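Local structure of nucleoporin NUP159 (1XIP) at residues S167-N172 with S218-S223; M279-L284 with N293-A298. The protein is a component of the nuclear pore complex whose N-terminal beta-propeller domain, described here, functions in mRNA export by tethering the helicase Dbp5 to the pore. All coordinates share one frame; numbering follows the deposited sequence.

In the fold
Contact 1 and contact 2 lie in the N-terminal beta-propeller of the nucleoporin, with their centres about 11 Å apart and each within about 10 Å of the centre of the chain. They follow one another in sequence. Contact 1 sets the edge strand 167-170 of one four-stranded sheet beside strand 215-221, the edge of the next sheet; contact 2 is the hairpin of strands 279-284 and 292-299 in a further sheet. Lys281 of contact 2 joins the two: its NZ lies 3.0 Å from Ile221 O in a probable hydrogen bond and 3.3 Å from Asp169 OD2 in a long, weak ion pair. Three successive sheets are thus linked side by side near the middle of the propeller.

Contact 1: residues S167-N172 with S218-S223; sequences SFDVTN and SVTILS
Asp169 reaches across to the backbone of strand 215-221, where its OD2 accepts the N-H of Ile221 at 2.7 Å, with an angle of 157° at the hydrogen. With CG anti to the backbone N (chi1 -164°), the carboxylate is carried toward strand 215-221, and OD2 takes the bond on its anti lone pair, the one turned away from OD1. Two residues back the pattern recurs: the N-H of Val219 is bonded to Ser167 OG at 3.0 Å. Between these two polar links Val219 lays CG2 against the backbone of Ser167, 3.3 Å from its carbonyl O. Farther along, Ile221 extends CD1 to within 3.6 Å of Asp169 O, while its CG2 meets the methyl CG2 of Thr171 at 3.9 Å. The axes of strands 167-170 and 218-221 run nearly parallel, 12° apart, and come no closer than 5.4 Å; the direct hydrogen bonds between them run from backbone N-H to side-chain oxygen, joining the inner edges of two neighbouring blades of the beta-propeller. Two waters bridge the strands, one between Ser167 OG and Ser218 OG, the other donating to Val219 O at 2.7 Å and weakly to Phe168 O. Each strand is held by its own sheet, Asp169 pairing with Ala176 and Thr220 with Leu228 through the backbone. The ammonium of Lys281, from the next sheet, would probably help to stabilise the buried carboxylate. An alanine in place of Asp169 would probably leave the Ile221 N-H without its acceptor and Lys281 without this negative mate. On the far side of strand 167-170, Phe168 packs on Val140 and Leu142 of the preceding blade, and Gln131 NE2 donates to Phe168 O.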
# COMPACT_ATOMS: atom_id res chain seq x y z
N SER A 167 -9.73 -4.90 7.10
CA SER A 167 -9.00 -4.48 5.92
C SER A 167 -9.93 -4.40 4.73
O SER A 167 -10.85 -5.19 4.59
CB SER A 167 -7.85 -5.46 5.61
OG SER A 167 -6.94 -4.87 4.68
N PHE A 168 -9.68 -3.45 3.86
CA PHE A 168 -10.42 -3.35 2.61
C PHE A 168 -9.47 -3.03 1.46
O PHE A 168 -8.34 -2.60 1.68
CB PHE A 168 -11.52 -2.30 2.73
CG PHE A 168 -11.03 -0.87 2.57
CD1 PHE A 168 -11.10 -0.24 1.32
CD2 PHE A 168 -10.52 -0.17 3.65
CE1 PHE A 168 -10.66 1.08 1.16
CE2 PHE A 168 -10.08 1.15 3.51
CZ PHE A 168 -10.15 1.77 2.26
N ASP A 169 -9.93 -3.25 0.24
CA ASP A 169 -9.21 -2.80 -0.95
C ASP A 169 -10.23 -2.40 -2.01
O ASP A 169 -11.31 -2.97 -2.05
CB ASP A 169 -8.29 -3.93 -1.46
CG ASP A 169 -7.24 -3.43 -2.44
OD1 ASP A 169 -7.06 -2.18 -2.59
OD2 ASP A 169 -6.53 -4.22 -3.11
N VAL A 170 -9.90 -1.42 -2.85
CA VAL A 170 -10.74 -1.06 -3.99
C VAL A 170 -9.95 -0.94 -5.26
O VAL A 170 -8.76 -0.58 -5.26
CB VAL A 170 -11.43 0.31 -3.85
CG1 VAL A 170 -12.91 0.14 -3.56
CG2 VAL A 170 -10.75 1.21 -2.87
N THR A 171 -10.64 -1.23 -6.37
CA THR A 171 -10.21 -0.83 -7.69
C THR A 171 -11.30 0.05 -8.28
O THR A 171 -12.27 0.38 -7.60
CB THR A 171 -10.00 -2.06 -8.59
OG1 THR A 171 -11.24 -2.78 -8.72
CG2 THR A 171 -9.02 -3.05 -7.96
N ASN A 172 -11.16 0.41 -9.54
CA ASN A 172 -12.19 1.15 -10.23
C ASN A 172 -13.56 0.46 -10.25
O ASN A 172 -14.57 1.13 -10.41
CB ASN A 172 -11.75 1.46 -11.64
CG ASN A 172 -12.44 2.66 -12.19
OD1 ASN A 172 -13.49 2.55 -12.83
ND2 ASN A 172 -11.88 3.84 -11.91
N SER A 218 -5.12 -8.12 6.51
CA SER A 218 -4.99 -7.46 5.22
C SER A 218 -5.66 -8.17 4.02
O SER A 218 -5.55 -9.38 3.89
CB SER A 218 -3.51 -7.22 4.94
OG SER A 218 -3.29 -7.16 3.55
N VAL A 219 -6.35 -7.41 3.17
CA VAL A 219 -6.74 -7.88 1.83
C VAL A 219 -6.13 -7.03 0.74
O VAL A 219 -5.91 -5.83 0.92
CB VAL A 219 -8.25 -7.82 1.50
CG1 VAL A 219 -8.73 -9.19 1.04
CG2 VAL A 219 -9.09 -7.20 2.60
N THR A 220 -5.92 -7.66 -0.41
CA THR A 220 -5.50 -6.98 -1.62
C THR A 220 -6.16 -7.66 -2.78
O THR A 220 -6.09 -8.88 -2.90
CB THR A 220 -3.98 -7.07 -1.75
OG1 THR A 220 -3.38 -6.45 -0.61
CG2 THR A 220 -3.49 -6.21 -2.90
N ILE A 221 -6.82 -6.88 -3.62
CA ILE A 221 -7.36 -7.36 -4.89
C ILE A 221 -6.22 -7.44 -5.89
O ILE A 221 -5.59 -6.42 -6.19
CB ILE A 221 -8.41 -6.38 -5.40
CG1 ILE A 221 -9.56 -6.25 -4.41
CG2 ILE A 221 -8.89 -6.81 -6.76
CD1 ILE A 221 -10.58 -5.17 -4.74
N LEU A 222 -5.94 -8.64 -6.39
CA LEU A 222 -4.90 -8.80 -7.40
C LEU A 222 -5.52 -8.85 -8.78
O LEU A 222 -4.90 -8.46 -9.77
CB LEU A 222 -4.06 -10.06 -7.15
CG LEU A 222 -3.32 -10.20 -5.82
CD1 LEU A 222 -2.81 -11.62 -5.66
CD2 LEU A 222 -2.18 -9.21 -5.68
N SER A 223 -6.75 -9.34 -8.84
CA SER A 223 -7.57 -9.40 -10.05
C SER A 223 -9.00 -9.52 -9.57
O SER A 223 -9.22 -9.76 -8.39
CB SER A 223 -7.18 -10.61 -10.91
OG SER A 223 -7.91 -11.77 -10.54
O HOH W 1 -3.94 -4.20 3.87
O HOH W 2 -5.01 -3.34 1.60

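Contact 2: residues M279-L284 with N293-A298; sequences MYKVTL and NVNVLA
Ala298 and Tyr280 face each other at one end of an antiparallel beta hairpin, part of a propeller blade in which strand 292-299 also pairs with strand 306-308. Tyr280 N donates to Ala298 O at 2.7 Å, and Tyr280 CB meets Ala298 CB at 4.1 Å; the same carbonyl O lies at the edge of the tyrosine ring, in its plane. From there the ring leads away from the hairpin, and its hydroxyl bonds to Leu40 O. The chain of selenomethionine Met279 is bent at chi2, and its SE lies 3.3 Å from Ala298 O.

Leu284, near the other end, sends CD1 to CG2 of Val296 at 4.2 Å, on the face that also holds Val282. Its N-H meets Val294 O nearly in line with the carbonyl, whereas the return hydrogen bond, from Val294 N to Leu284 O, comes in from above the carbonyl plane, 58° out of it. Val296 and Val282 exchange a pair of backbone hydrogen bonds in the middle of the ladder, and Val282 carries the packing on to Val340 and Val342 of strand 337-343. On the opposite face, Leu297 lies alongside Lys281, and Thr283 OG1 donates to Asn295 OD1 at 3.1 Å.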
# COMPACT_ATOMS: atom_id res chain seq x y z
N MSE A 279 -0.49 -3.76 3.19
CA MSE A 279 0.17 -4.31 2.02
C MSE A 279 0.18 -3.27 0.91
O MSE A 279 -0.88 -2.85 0.46
CB MSE A 279 -0.59 -5.57 1.55
CG MSE A 279 0.06 -6.31 0.39
SE MSE A 279 1.76 -7.20 0.87
CE MSE A 279 1.12 -8.35 2.31
N TYR A 280 1.38 -2.87 0.48
CA TYR A 280 1.56 -1.93 -0.64
C TYR A 280 1.47 -2.65 -1.98
O TYR A 280 2.06 -3.71 -2.15
CB TYR A 280 2.90 -1.19 -0.50
CG TYR A 280 2.96 -0.34 0.74
CD1 TYR A 280 2.51 0.98 0.72
CD2 TYR A 280 3.40 -0.86 1.95
CE1 TYR A 280 2.53 1.75 1.85
CE2 TYR A 280 3.41 -0.10 3.09
CZ TYR A 280 2.97 1.21 3.04
OH TYR A 280 3.00 1.99 4.18
N LYS A 281 0.68 -2.10 -2.90
CA LYS A 281 0.49 -2.70 -4.21
C LYS A 281 0.58 -1.69 -5.36
O LYS A 281 -0.05 -0.63 -5.35
CB LYS A 281 -0.84 -3.47 -4.29
CG LYS A 281 -1.02 -4.25 -5.60
CD LYS A 281 -2.49 -4.56 -5.90
CE LYS A 281 -3.36 -3.29 -6.00
NZ LYS A 281 -4.84 -3.55 -5.82
N VAL A 282 1.39 -2.04 -6.34
CA VAL A 282 1.55 -1.28 -7.55
C VAL A 282 1.24 -2.23 -8.69
O VAL A 282 1.71 -3.36 -8.71
CB VAL A 282 2.97 -0.75 -7.64
CG1 VAL A 282 3.41 -0.62 -9.07
CG2 VAL A 282 3.06 0.58 -6.93
N THR A 283 0.43 -1.78 -9.64
CA THR A 283 -0.02 -2.63 -10.73
C THR A 283 0.56 -2.15 -12.04
O THR A 283 0.41 -0.99 -12.40
CB THR A 283 -1.54 -2.64 -10.80
OG1 THR A 283 -2.09 -3.05 -9.54
CG2 THR A 283 -2.02 -3.69 -11.77
N LEU A 284 1.24 -3.05 -12.75
CA LEU A 284 1.78 -2.78 -14.09
C LEU A 284 1.12 -3.71 -15.11
O LEU A 284 1.67 -4.75 -15.46
CB LEU A 284 3.30 -2.94 -14.12
CG LEU A 284 4.05 -2.39 -12.91
CD1 LEU A 284 5.49 -2.81 -12.94
CD2 LEU A 284 3.94 -0.88 -12.89
N ASN A 293 -1.34 -8.49 -15.69
CA ASN A 293 -0.82 -7.42 -14.88
C ASN A 293 0.11 -8.01 -13.83
O ASN A 293 -0.26 -8.94 -13.09
CB ASN A 293 -1.96 -6.61 -14.23
CG ASN A 293 -3.23 -7.44 -13.98
OD1 ASN A 293 -3.33 -8.63 -14.37
ND2 ASN A 293 -4.22 -6.82 -13.33
N VAL A 294 1.32 -7.48 -13.81
CA VAL A 294 2.28 -7.77 -12.78
C VAL A 294 1.99 -6.86 -11.58
O VAL A 294 1.82 -5.67 -11.73
CB VAL A 294 3.71 -7.51 -13.30
CG1 VAL A 294 4.74 -7.82 -12.26
CG2 VAL A 294 3.95 -8.33 -14.54
N ASN A 295 1.90 -7.43 -10.39
CA ASN A 295 1.77 -6.63 -9.18
C ASN A 295 3.01 -6.68 -8.33
O ASN A 295 3.43 -7.74 -7.92
CB ASN A 295 0.59 -7.09 -8.35
CG ASN A 295 -0.66 -7.09 -9.12
OD1 ASN A 295 -1.20 -6.04 -9.43
ND2 ASN A 295 -1.12 -8.28 -9.50
N VAL A 296 3.59 -5.52 -8.08
CA VAL A 296 4.71 -5.37 -7.17
C VAL A 296 4.15 -5.15 -5.78
O VAL A 296 3.28 -4.29 -5.58
CB VAL A 296 5.58 -4.18 -7.56
CG1 VAL A 296 6.78 -4.08 -6.65
CG2 VAL A 296 6.02 -4.30 -9.02
N LEU A 297 4.66 -5.93 -4.83
CA LEU A 297 4.14 -5.91 -3.46
C LEU A 297 5.21 -5.66 -2.41
O LEU A 297 6.34 -6.12 -2.54
CB LEU A 297 3.40 -7.20 -3.15
CG LEU A 297 2.25 -7.53 -4.08
CD1 LEU A 297 2.11 -9.02 -4.21
CD2 LEU A 297 1.00 -6.90 -3.53
N ALA A 298 4.84 -4.92 -1.37
CA ALA A 298 5.72 -4.59 -0.27
C ALA A 298 4.84 -4.49 0.94
O ALA A 298 3.61 -4.42 0.82
CB ALA A 298 6.41 -3.29 -0.51